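Local coordinates for protein beta-1,4-exocellulase (Thermobifida fusca, PDB 4B4H) that probably hydrolyses the beta-1,4-glycosidic bonds of cellulose to release cellobiose from chain ends, using the family 6 catalytic domain held in this chain, at residues 90-95 with 384-389; 141-146 with 195-200. All blocks are in the same frame, centred on the assembly; numbering follows the deposited sequence.

Interaction 1. Residues 90-95 with 384-389; sequences AALASN and NARNGN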
loop_
_atom_site.group_PDB
_atom_site.type_symbol
_atom_site.label_atom_id
_atom_site.label_comp_id
_atom_site.label_asym_id
_atom_site.label_seq_id
_atom_site.Cartn_x
_atom_site.Cartn_y
_atom_site.Cartn_z
ATOM N N ALA A 90 12.203 9.234 2.667
ATOM C CA ALA A 90 13.249 8.857 1.708
ATOM C C ALA A 90 12.998 9.425 0.323
ATOM O O ALA A 90 13.881 9.357 -0.538
ATOM C CB ALA A 90 13.393 7.342 1.624
ATOM N N ALA A 91 11.796 9.954 0.099
ATOM C CA ALA A 91 11.408 10.419 -1.232
ATOM C C ALA A 91 12.116 11.717 -1.604
ATOM O O ALA A 91 12.485 12.512 -0.732
ATOM C CB ALA A 91 9.898 10.588 -1.338
ATOM N N LEU A 92 12.318 11.907 -2.902
ATOM C CA LEU A 92 12.904 13.144 -3.425
ATOM C C LEU A 92 12.034 14.356 -3.115
ATOM O O LEU A 92 12.536 15.459 -2.849
ATOM C CB LEU A 92 13.112 13.035 -4.937
ATOM C CG LEU A 92 14.119 11.992 -5.431
ATOM C CD1 LEU A 92 14.115 11.878 -6.953
ATOM C CD2 LEU A 92 15.524 12.279 -4.920
ATOM N N ALA A 93 10.722 14.140 -3.155
ATOM C CA ALA A 93 9.726 15.148 -2.834
ATOM C C ALA A 93 8.564 14.468 -2.125
ATOM O O ALA A 93 8.194 13.342 -2.460
ATOM C CB ALA A 93 9.246 15.831 -4.103
ATOM N N SER A 94 7.996 15.136 -1.132
ATOM C CA SER A 94 6.812 14.595 -0.479
ATOM C C SER A 94 5.647 15.556 -0.547
ATOM O O SER A 94 5.812 16.765 -0.360
ATOM C CB SER A 94 7.083 14.180 0.973
ATOM O OG SER A 94 5.895 13.684 1.577
ATOM N N ASN A 95 4.472 14.998 -0.817
ATOM C CA ASN A 95 3.239 15.760 -0.845
ATOM C C ASN A 95 2.638 15.946 0.540
ATOM O O ASN A 95 1.702 16.719 0.701
ATOM C CB ASN A 95 2.224 15.093 -1.772
ATOM C CG ASN A 95 2.720 14.993 -3.196
ATOM O OD1 ASN A 95 3.620 15.726 -3.607
ATOM N ND2 ASN A 95 2.137 14.079 -3.957
ATOM N N ASN A 384 18.221 6.298 -8.395
ATOM C CA ASN A 384 19.110 6.533 -7.277
ATOM C C ASN A 384 19.358 5.215 -6.556
ATOM O O ASN A 384 18.863 4.170 -6.984
ATOM C CB ASN A 384 18.555 7.608 -6.329
ATOM C CG ASN A 384 17.141 7.317 -5.861
ATOM O OD1 ASN A 384 16.875 6.270 -5.281
ATOM N ND2 ASN A 384 16.230 8.250 -6.098
ATOM N N ALA A 385 20.108 5.246 -5.458
ATOM C CA ALA A 385 20.438 4.028 -4.727
ATOM C C ALA A 385 19.200 3.171 -4.414
ATOM O O ALA A 385 19.268 1.946 -4.486
ATOM C CB ALA A 385 21.227 4.346 -3.458
ATOM N N ARG A 386 18.062 3.812 -4.128
ATOM C CA ARG A 386 16.878 3.066 -3.673
ATOM C C ARG A 386 16.133 2.298 -4.767
ATOM O O ARG A 386 15.298 1.431 -4.462
ATOM C CB ARG A 386 15.916 3.967 -2.881
ATOM C CG ARG A 386 16.399 4.324 -1.480
ATOM C CD ARG A 386 15.536 5.409 -0.819
ATOM N NE ARG A 386 15.368 6.631 -1.622
ATOM C CZ ARG A 386 16.299 7.573 -1.785
ATOM N NH1 ARG A 386 17.494 7.435 -1.230
ATOM N NH2 ARG A 386 16.038 8.646 -2.526
ATOM N N ASN A 387 16.425 2.586 -6.036
ATOM C CA ASN A 387 15.835 1.785 -7.119
ATOM C C ASN A 387 16.874 1.113 -8.033
ATOM O O ASN A 387 16.641 0.944 -9.227
ATOM C CB ASN A 387 14.835 2.615 -7.945
ATOM C CG ASN A 387 15.513 3.477 -8.994
ATOM O OD1 ASN A 387 16.705 3.796 -8.880
ATOM N ND2 ASN A 387 14.766 3.854 -10.026
ATOM N N GLY A 388 18.015 0.741 -7.466
ATOM C CA GLY A 388 19.137 0.209 -8.251
ATOM C C GLY A 388 19.667 1.121 -9.353
ATOM O O GLY A 388 20.187 0.646 -10.369
ATOM N N ASN A 389 19.532 2.433 -9.172
ATOM C CA ASN A 389 19.966 3.406 -10.184
ATOM C C ASN A 389 19.466 3.075 -11.606
ATOM O O ASN A 389 20.226 3.033 -12.586
ATOM C CB ASN A 389 21.491 3.563 -10.126
ATOM C CG ASN A 389 21.928 4.505 -9.023
ATOM O OD1 ASN A 389 21.994 5.719 -9.221
ATOM N ND2 ASN A 389 22.202 3.960 -7.853
HETATM O O HOH W 1 12.554 6.924 -1.732
#
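Arg386 turns one face of its guanidinium to the backbone carbonyl of Ala90. The contact joins two loops of the glycoside hydrolase family 6 fold, one after strand 75-81 and one after strand 346-350. The Arg386 chain is extended through chi2, and its CD lies 3.8 Å from Ala90 CB. The bend beyond it at chi3 (-53°) brings the guanidinium face to Ala90 O. This oxygen is 3.0 Å from Arg386 NH2, but the angle is too poor for a hydrogen bond. A water makes the polar link: it accepts from Arg386 NE at 2.8 Å and donates weakly to Ala90 O. Over the opposite face, offset toward the rim, lies Asn384 OD1. It also accepts from Arg386 N at 3.0 Å, in the carbonyl plane on a lone pair, forming an Asx turn. Asn384 ND2 is hydrogen-bonded to Tyr381 OH. Arg386 NH1 bonds weakly to Gly149 O. Were Arg386 an alanine, the bridging water would probably lose its NE donor and a gap would open beside Ala90 CB. In the same loop, Asn389 binds calcium in a structure of this protein; none is bound in this model. Leu92 CD2 lies at the guanidinium edge, 4.4 Å from Arg386 NH2.

Interaction 2. Residues 141-146 with 195-200; sequences LVTNVG and DSNFGP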
loop_
_atom_site.group_PDB
_atom_site.type_symbol
_atom_site.label_atom_id
_atom_site.label_comp_id
_atom_site.label_asym_id
_atom_site.label_seq_id
_atom_site.Cartn_x
_atom_site.Cartn_y
_atom_site.Cartn_z
ATOM N N LEU A 141 12.797 3.660 8.424
ATOM C CA LEU A 141 13.677 3.754 9.590
ATOM C C LEU A 141 14.561 2.525 9.780
ATOM O O LEU A 141 15.442 2.525 10.640
ATOM C CB LEU A 141 12.886 4.076 10.862
ATOM C CG LEU A 141 11.905 5.238 10.713
ATOM C CD1 LEU A 141 11.150 5.452 12.010
ATOM C CD2 LEU A 141 12.582 6.528 10.282
ATOM N N VAL A 142 14.300 1.485 8.989
ATOM C CA VAL A 142 15.138 0.277 8.939
ATOM C C VAL A 142 16.194 0.427 7.838
ATOM O O VAL A 142 17.381 0.181 8.068
ATOM C CB VAL A 142 14.293 -0.996 8.658
ATOM C CG1 VAL A 142 15.188 -2.231 8.550
ATOM C CG2 VAL A 142 13.223 -1.185 9.724
ATOM N N THR A 143 15.753 0.855 6.660
ATOM C CA THR A 143 16.523 0.698 5.421
ATOM C C THR A 143 17.128 1.989 4.867
ATOM O O THR A 143 18.116 1.956 4.121
ATOM C CB THR A 143 15.631 0.127 4.311
ATOM O OG1 THR A 143 14.617 1.090 3.993
ATOM C CG2 THR A 143 14.972 -1.184 4.751
ATOM N N ASN A 144 16.524 3.122 5.210
ATOM C CA ASN A 144 16.941 4.399 4.631
ATOM C C ASN A 144 17.592 5.385 5.617
ATOM O O ASN A 144 17.548 6.593 5.409
ATOM C CB ASN A 144 15.755 5.038 3.879
ATOM C CG ASN A 144 15.333 4.234 2.655
ATOM O OD1 ASN A 144 16.157 3.628 1.983
ATOM N ND2 ASN A 144 14.043 4.247 2.353
ATOM N N VAL A 145 18.239 4.868 6.663
ATOM C CA VAL A 145 18.837 5.733 7.686
ATOM C C VAL A 145 20.359 5.857 7.541
ATOM O O VAL A 145 20.963 6.807 8.041
ATOM C CB VAL A 145 18.439 5.284 9.109
ATOM C CG1 VAL A 145 19.211 6.046 10.174
ATOM C CG2 VAL A 145 16.956 5.519 9.321
ATOM N N GLY A 146 20.966 4.896 6.862
ATOM C CA GLY A 146 22.413 4.913 6.645
ATOM C C GLY A 146 22.759 4.540 5.220
ATOM O O GLY A 146 21.867 4.285 4.410
ATOM N N ASP A 195 17.076 -10.936 4.414
ATOM C CA ASP A 195 17.538 -11.395 5.726
ATOM C C ASP A 195 17.905 -10.231 6.651
ATOM O O ASP A 195 17.722 -10.329 7.866
ATOM C CB ASP A 195 18.751 -12.343 5.589
ATOM C CG ASP A 195 18.371 -13.752 5.125
ATOM O OD1 ASP A 195 17.189 -14.004 4.847
ATOM O OD2 ASP A 195 19.263 -14.620 5.036
ATOM N N SER A 196 18.407 -9.142 6.065
ATOM C CA SER A 196 18.923 -7.995 6.820
ATOM C C SER A 196 17.889 -6.959 7.264
ATOM O O SER A 196 18.152 -6.192 8.188
ATOM C CB SER A 196 20.054 -7.297 6.058
ATOM O OG SER A 196 19.714 -7.018 4.717
ATOM N N ASN A 197 16.724 -6.925 6.621
ATOM C CA ASN A 197 15.696 -5.940 6.998
ATOM C C ASN A 197 14.335 -6.489 7.437
ATOM O O ASN A 197 13.543 -5.761 8.031
ATOM C CB ASN A 197 15.544 -4.836 5.936
ATOM C CG ASN A 197 15.322 -5.379 4.541
ATOM O OD1 ASN A 197 14.818 -6.486 4.364
ATOM N ND2 ASN A 197 15.689 -4.589 3.537
ATOM N N PHE A 198 14.082 -7.769 7.179
ATOM C CA PHE A 198 12.818 -8.420 7.560
ATOM C C PHE A 198 12.625 -8.406 9.084
ATOM O O PHE A 198 11.671 -7.805 9.590
ATOM C CB PHE A 198 12.780 -9.844 6.982
ATOM C CG PHE A 198 11.526 -10.612 7.289
ATOM C CD1 PHE A 198 11.371 -11.273 8.505
ATOM C CD2 PHE A 198 10.514 -10.719 6.334
ATOM C CE1 PHE A 198 10.229 -12.005 8.778
ATOM C CE2 PHE A 198 9.366 -11.444 6.609
ATOM C CZ PHE A 198 9.223 -12.084 7.831
ATOM N N GLY A 199 13.542 -9.042 9.813
ATOM C CA GLY A 199 13.531 -9.014 11.282
ATOM C C GLY A 199 13.512 -7.604 11.871
ATOM O O GLY A 199 12.694 -7.307 12.752
ATOM N N PRO A 200 14.403 -6.720 11.390
ATOM C CA PRO A 200 14.430 -5.324 11.848
ATOM C C PRO A 200 13.102 -4.566 11.656
ATOM O O PRO A 200 12.709 -3.773 12.522
ATOM C CB PRO A 200 15.547 -4.716 11.003
ATOM C CG PRO A 200 16.477 -5.856 10.769
ATOM C CD PRO A 200 15.584 -7.042 10.560
HETATM O O HOH W 2 18.391 -2.850 7.246
#
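Val142 reaches the side chains of Pro200 and Asn197 with its CG1 methyl, and its side chain stands at about a right angle to both of theirs. CG1 points anti to the backbone N (chi1 178°), which carries it out toward residues 195-200. It touches Pro200 CB at 3.5 Å and Asn197 CB at 3.7 Å. The second methyl, CG2, faces the backbone of Pro200 and lies 3.8 Å from its carbonyl O. Thr143 adds a third side chain, running at a slant to Asn197. Its CG2 lies 3.7 Å from Asn197 ND2 and close to Asn197 CB as well. The contact pairs the end of the short helix 140-143 with the start of helix 198-209, in the distorted alpha/beta barrel of family 6. The first follows barrel strand 127-133 and the second follows strand 180-185. Asn197 is the N-cap residue of the later helix, yet its side chain makes no capping bond; OD1 bonds weakly to Trp194 N. Thr143 OG1 lies between its backbone N and carbonyl carbon (chi1 66°). From there it bonds to Pro139 O and to NE1 of Trp191, a predicted substrate-binding residue, while CG2 is left for Asn197. A water spans the backbones, donating to Val142 O at 3.3 Å and, weakly, to Ser196 O.

Interaction 2 is nested along the chain inside the loop closed by interaction 1, and their centres lie about 16 Å apart. Asn144 joins them. Its ND2 packs 3.2 Å from Ala90 CB, and its OD1 lies 3.4 Å from Arg386 CD. Both contacts border the predicted active site. The Ala90 side chain is about 6 Å from that of Asp136, the predicted proton donor, and about 6 Å from that of Trp191. The Thr143 side chain is about 8 Å from that of Asp136. Segment 90-95 also reaches a second predicted catalytic residue, since Ser94 OG is hydrogen-bonded to Asp88 OD2.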